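Local coordinates for RIM-binding protein, isoform F (Drosophila melanogaster, PDB 6Q9M), which probably serves as a scaffold at the synaptic active zone, coupling synaptic vesicle recruitment to release sites through a multidomain chain that includes an array of fibronectin type III domains, at residues G154-P157 against S158-Y161; T53-A56 against N57-T60. All coordinates share one frame; numbering follows the deposited sequence.

Contact 1 (G154-P157 against S158-Y161)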
ATOM      1  N   GLY A 154      17.187   0.215 -10.301  1.00 51.57           N
ATOM      2  CA  GLY A 154      17.461   0.272 -11.730  1.00 46.70           C
ATOM      3  C   GLY A 154      16.621   1.268 -12.500  1.00 51.70           C
ATOM      4  O   GLY A 154      16.548   1.178 -13.741  1.00 51.54           O
ATOM      5  N   LEU A 155      15.959   2.196 -11.809  1.00 38.98           N
ATOM      6  CA  LEU A 155      15.138   3.187 -12.484  1.00 50.74           C
ATOM      7  C   LEU A 155      15.975   4.414 -12.844  1.00 54.09           C
ATOM      8  O   LEU A 155      17.051   4.649 -12.295  1.00 59.37           O
ATOM      9  CB  LEU A 155      13.949   3.597 -11.608  1.00 52.11           C
ATOM     10  CG  LEU A 155      13.104   2.468 -10.997  1.00 52.63           C
ATOM     11  CD1 LEU A 155      11.847   3.001 -10.355  1.00 51.78           C
ATOM     12  CD2 LEU A 155      12.748   1.428 -12.036  1.00 47.31           C
ATOM     13  N   ALA A 156      15.488   5.159 -13.794  1.00 49.92           N
ATOM     14  CA  ALA A 156      16.065   6.418 -14.226  1.00 55.62           C
ATOM     15  C   ALA A 156      15.321   7.582 -13.574  1.00 52.59           C
ATOM     16  O   ALA A 156      14.134   7.459 -13.248  1.00 47.69           O
ATOM     17  CB  ALA A 156      16.004   6.545 -15.754  1.00 48.21           C
ATOM     18  N   PRO A 157      15.971   8.724 -13.355  1.00 53.93           N
ATOM     19  CA  PRO A 157      15.293   9.822 -12.656  1.00 58.86           C
ATOM     20  C   PRO A 157      14.250  10.481 -13.544  1.00 56.66           C
ATOM     21  O   PRO A 157      14.303  10.408 -14.773  1.00 53.35           O
ATOM     22  CB  PRO A 157      16.429  10.800 -12.320  1.00 62.57           C
ATOM     23  CG  PRO A 157      17.685  10.255 -13.006  1.00 54.25           C
ATOM     24  CD  PRO A 157      17.270   9.144 -13.911  1.00 53.45           C
ATOM     25  N   SER A 158      13.281  11.124 -12.889  1.00 59.83           N
ATOM     26  CA  SER A 158      12.256  11.919 -13.575  1.00 68.08           C
ATOM     27  C   SER A 158      11.543  11.131 -14.677  1.00 65.40           C
ATOM     28  O   SER A 158      11.224  11.664 -15.741  1.00 77.74           O
ATOM     29  CB  SER A 158      12.861  13.207 -14.139  1.00 68.23           C
ATOM     30  OG  SER A 158      11.887  14.228 -14.164  1.00 80.22           O
ATOM     31  N   THR A 159      11.272   9.856 -14.414  1.00 55.90           N
ATOM     32  CA  THR A 159      10.754   8.936 -15.416  1.00 58.52           C
ATOM     33  C   THR A 159       9.501   8.261 -14.893  1.00 56.78           C
ATOM     34  O   THR A 159       9.399   7.948 -13.700  1.00 62.01           O
ATOM     35  CB  THR A 159      11.777   7.841 -15.790  1.00 63.11           C
ATOM     36  OG1 THR A 159      13.017   8.443 -16.185  1.00 63.32           O
ATOM     37  CG2 THR A 159      11.235   6.974 -16.930  1.00 50.25           C
ATOM     38  N   GLN A 160       8.558   8.029 -15.798  1.00 57.48           N
ATOM     39  CA  GLN A 160       7.281   7.438 -15.450  1.00 62.52           C
ATOM     40  C   GLN A 160       7.358   5.927 -15.529  1.00 62.98           C
ATOM     41  O   GLN A 160       7.897   5.371 -16.487  1.00 62.03           O
ATOM     42  CB  GLN A 160       6.180   7.933 -16.378  1.00 63.34           C
ATOM     43  CG  GLN A 160       5.501   9.166 -15.863  1.00 81.60           C
ATOM     44  CD  GLN A 160       5.267  10.159 -16.959  1.00 92.83           C
ATOM     45  OE1 GLN A 160       5.626   9.919 -18.112  1.00100.93           O
ATOM     46  NE2 GLN A 160       4.672  11.288 -16.616  1.00100.17           N
ATOM     47  N   TYR A 161       6.766   5.266 -14.537  1.00 62.45           N
ATOM     48  CA  TYR A 161       6.789   3.820 -14.457  1.00 53.01           C
ATOM     49  C   TYR A 161       5.396   3.313 -14.114  1.00 54.52           C
ATOM     50  O   TYR A 161       4.676   3.922 -13.314  1.00 55.49           O
ATOM     51  CB  TYR A 161       7.801   3.349 -13.423  1.00 43.26           C
ATOM     52  CG  TYR A 161       9.226   3.577 -13.852  1.00 50.28           C
ATOM     53  CD1 TYR A 161       9.807   2.787 -14.847  1.00 41.64           C
ATOM     54  CD2 TYR A 161       9.991   4.594 -13.285  1.00 57.66           C
ATOM     55  CE1 TYR A 161      11.113   2.983 -15.235  1.00 47.27           C
ATOM     56  CE2 TYR A 161      11.306   4.809 -13.686  1.00 61.71           C
ATOM     57  CZ  TYR A 161      11.859   3.999 -14.664  1.00 55.01           C
ATOM     58  OH  TYR A 161      13.161   4.187 -15.062  1.00 55.76           O
TER

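Contact 2 (T53-A56 against N57-T60)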
ATOM      1  N   THR A  53      -9.805 -14.873  18.953  1.00 63.86           N
ATOM      2  CA  THR A  53      -8.437 -14.812  19.440  1.00 61.57           C
ATOM      3  C   THR A  53      -8.036 -16.221  19.835  1.00 61.11           C
ATOM      4  O   THR A  53      -8.712 -16.853  20.650  1.00 65.82           O
ATOM      5  CB  THR A  53      -8.302 -13.862  20.630  1.00 70.13           C
ATOM      6  OG1 THR A  53      -8.668 -12.534  20.229  1.00 71.96           O
ATOM      7  CG2 THR A  53      -6.868 -13.843  21.116  1.00 75.75           C
ATOM      8  N   VAL A  54      -6.978 -16.731  19.217  1.00 62.10           N
ATOM      9  CA  VAL A  54      -6.406 -18.029  19.555  1.00 63.83           C
ATOM     10  C   VAL A  54      -5.088 -17.788  20.270  1.00 65.18           C
ATOM     11  O   VAL A  54      -4.238 -17.039  19.774  1.00 73.70           O
ATOM     12  CB  VAL A  54      -6.198 -18.898  18.305  1.00 63.03           C
ATOM     13  CG1 VAL A  54      -5.712 -20.283  18.696  1.00 55.09           C
ATOM     14  CG2 VAL A  54      -7.490 -18.962  17.475  1.00 55.39           C
ATOM     15  N   LYS A  55      -4.916 -18.406  21.433  1.00 69.33           N
ATOM     16  CA  LYS A  55      -3.686 -18.204  22.183  1.00 79.05           C
ATOM     17  C   LYS A  55      -2.584 -19.124  21.661  1.00 81.60           C
ATOM     18  O   LYS A  55      -2.821 -20.061  20.894  1.00 77.57           O
ATOM     19  CB  LYS A  55      -3.907 -18.469  23.673  1.00 92.92           C
ATOM     20  CG  LYS A  55      -5.084 -17.726  24.298  1.00104.16           C
ATOM     21  CD  LYS A  55      -4.643 -16.425  24.962  1.00113.26           C
ATOM     22  CE  LYS A  55      -5.837 -15.618  25.477  1.00118.32           C
ATOM     23  NZ  LYS A  55      -6.231 -15.968  26.883  1.00123.75           N
ATOM     24  N   ALA A  56      -1.358 -18.855  22.117  1.00 93.52           N
ATOM     25  CA  ALA A  56      -0.177 -19.394  21.445  1.00 96.95           C
ATOM     26  C   ALA A  56      -0.133 -20.912  21.533  1.00 92.00           C
ATOM     27  O   ALA A  56       0.272 -21.584  20.578  1.00 91.20           O
ATOM     28  CB  ALA A  56       1.094 -18.790  22.045  1.00106.51           C
ATOM     29  N   ASN A  57      -0.531 -21.471  22.675  1.00 86.59           N
ATOM     30  CA  ASN A  57      -0.436 -22.905  22.891  1.00 85.02           C
ATOM     31  C   ASN A  57      -1.711 -23.644  22.533  1.00 87.19           C
ATOM     32  O   ASN A  57      -1.873 -24.809  22.913  1.00 91.62           O
ATOM     33  CB  ASN A  57      -0.038 -23.183  24.335  1.00 84.15           C
ATOM     34  CG  ASN A  57       1.429 -23.025  24.535  1.00 87.47           C
ATOM     35  OD1 ASN A  57       2.198 -23.146  23.584  1.00 91.26           O
ATOM     36  ND2 ASN A  57       1.837 -22.721  25.750  1.00 91.86           N
ATOM     37  N   GLU A  58      -2.613 -23.008  21.804  1.00 84.65           N
ATOM     38  CA  GLU A  58      -3.762 -23.730  21.298  1.00 82.88           C
ATOM     39  C   GLU A  58      -3.440 -24.274  19.910  1.00 73.21           C
ATOM     40  O   GLU A  58      -2.388 -23.989  19.332  1.00 68.99           O
ATOM     41  CB  GLU A  58      -4.985 -22.818  21.269  1.00 89.38           C
ATOM     42  CG  GLU A  58      -5.201 -22.050  22.558  1.00100.34           C
ATOM     43  CD  GLU A  58      -6.645 -21.641  22.753  1.00105.19           C
ATOM     44  OE1 GLU A  58      -7.008 -20.521  22.326  1.00 99.93           O
ATOM     45  OE2 GLU A  58      -7.416 -22.438  23.333  1.00113.15           O
ATOM     46  N   ARG A  59      -4.356 -25.067  19.368  1.00 69.87           N
ATOM     47  CA  ARG A  59      -4.185 -25.509  17.997  1.00 62.13           C
ATOM     48  C   ARG A  59      -4.497 -24.329  17.097  1.00 64.46           C
ATOM     49  O   ARG A  59      -5.368 -23.514  17.412  1.00 66.56           O
ATOM     50  CB  ARG A  59      -5.089 -26.699  17.680  1.00 67.50           C
ATOM     51  CG  ARG A  59      -4.702 -27.962  18.457  1.00 80.99           C
ATOM     52  CD  ARG A  59      -4.819 -29.220  17.616  1.00 96.15           C
ATOM     53  NE  ARG A  59      -6.041 -29.217  16.826  1.00110.42           N
ATOM     54  CZ  ARG A  59      -6.647 -30.311  16.377  1.00123.07           C
ATOM     55  NH1 ARG A  59      -7.762 -30.201  15.668  1.00124.29           N
ATOM     56  NH2 ARG A  59      -6.139 -31.511  16.635  1.00131.32           N
ATOM     57  N   THR A  60      -3.739 -24.216  16.002  1.00 66.47           N
ATOM     58  CA  THR A  60      -3.850 -23.110  15.054  1.00 64.55           C
ATOM     59  C   THR A  60      -5.003 -23.349  14.079  1.00 67.66           C
ATOM     60  O   THR A  60      -4.834 -23.452  12.861  1.00 60.76           O
ATOM     61  CB  THR A  60      -2.534 -22.896  14.317  1.00 63.35           C
ATOM     62  OG1 THR A  60      -2.109 -24.124  13.722  1.00 69.28           O
ATOM     63  CG2 THR A  60      -1.456 -22.399  15.269  1.00 61.09           C
TER

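Contact 1 (G154-P157 against S158-Y161)
With CG of Tyr161 anti to its carbonyl carbon (chi1 -70°) and CG of Leu155 set likewise (chi1 -50°), the ring reaches back across the bend and the leucine branches lie along it. Leu155 CD2 sits over one ring face, 3.9 Å from the centroid in a CH-pi contact, while Leu155 CB approaches Tyr161 CE2 at 3.6 Å. Beyond the ring, Tyr161 OH accepts the backbone N-H of Ala156, N to OH 2.8 Å and almost perfectly straight (177°). Ala156 O lies at the ring edge, in its plane. This is a tyrosine corner, a motif common in Greek-key beta sandwiches and well known in fibronectin type III domains, here between strands 149-152 and 160-167; Leu155, Pro157 and Tyr161 fit the family's Leu-x-Pro-x-x-x-Tyr pattern. Pro157 stiffens the bend, and Ser158 turns the chain with a left-handed backbone. Thr159 suits the return leg because its hydroxyl reaches inward: OG1 donates to Pro157 O at 2.7 Å, from well above the carbonyl plane. Outside the bend, Thr203 OG1 bonds Ala156 O and Thr159 N, tying the turn to the residue just after strand 198-202. A phenylalanine in place of Tyr161 would probably leave the Ala156 N-H without its acceptor and the bend less firmly fixed. Tyrosine thus joins an apolar face for leucine and a polar end for the backbone in one side chain.

Contact 2 (T53-A56 against N57-T60)
Lys55 to Glu58 form a type I beta turn, closed by the backbone bond from Glu58 N to Lys55 O (3.1 Å), just where strand 49-55 ends. The side chain of Glu58 then folds back over the turn: with CG anti to the carbonyl carbon (chi1 -48°) and the chain extended beyond it, OE1 arrives at Lys55 N, 3.1 Å away and nearly straight (170°), using its anti lone pair. Lys55 and Glu58 are therefore joined twice, once by backbone alone and once through the carboxylate. In the fibronectin type III sandwich this turn starts the crossing from the edge strand 49-55 of one sheet to strand 61-65 of the other. Val54 pairs through its backbone with Tyr42 of strand 39-46; at the next residue of this outermost strand the Glu58 carboxylate takes the N-H, so a side chain long enough to reach back, with an acceptor at its end, suits position 58. Lys55 takes part through its stem, CG lying 3.9 Å from Glu58 OE1, whereas NZ stays 6.5 Å from that oxygen and forms no salt bridge. Asn57 fits the third position of a type I turn, where asparagine is common. At the root of the glutamate side chain, buried Val54 sets CG1 against Glu58 CB at 3.7 Å and Arg59 O at 3.5 Å.

Contact 2 comes first along the chain and lies in the first fibronectin type III domain; contact 1 follows in the second. Their centres are 46 Å apart, the nearest atoms about 38 Å, on opposite sides of the chain's centre; belonging to different domains, they share no strand or sheet. Each domain has a four-stranded antiparallel sheet with the same strand order. Residues 53-60 leave the outermost strand 49-55 of the first sheet, whereas residues 154-161 run through the connecting loop into the first residues of the inner strand 160-167 of the second. The two bends thus shape different connections of a repeated fold, which is consistent with an elongated array whose domains each carry their own local turn-stabilising bonds.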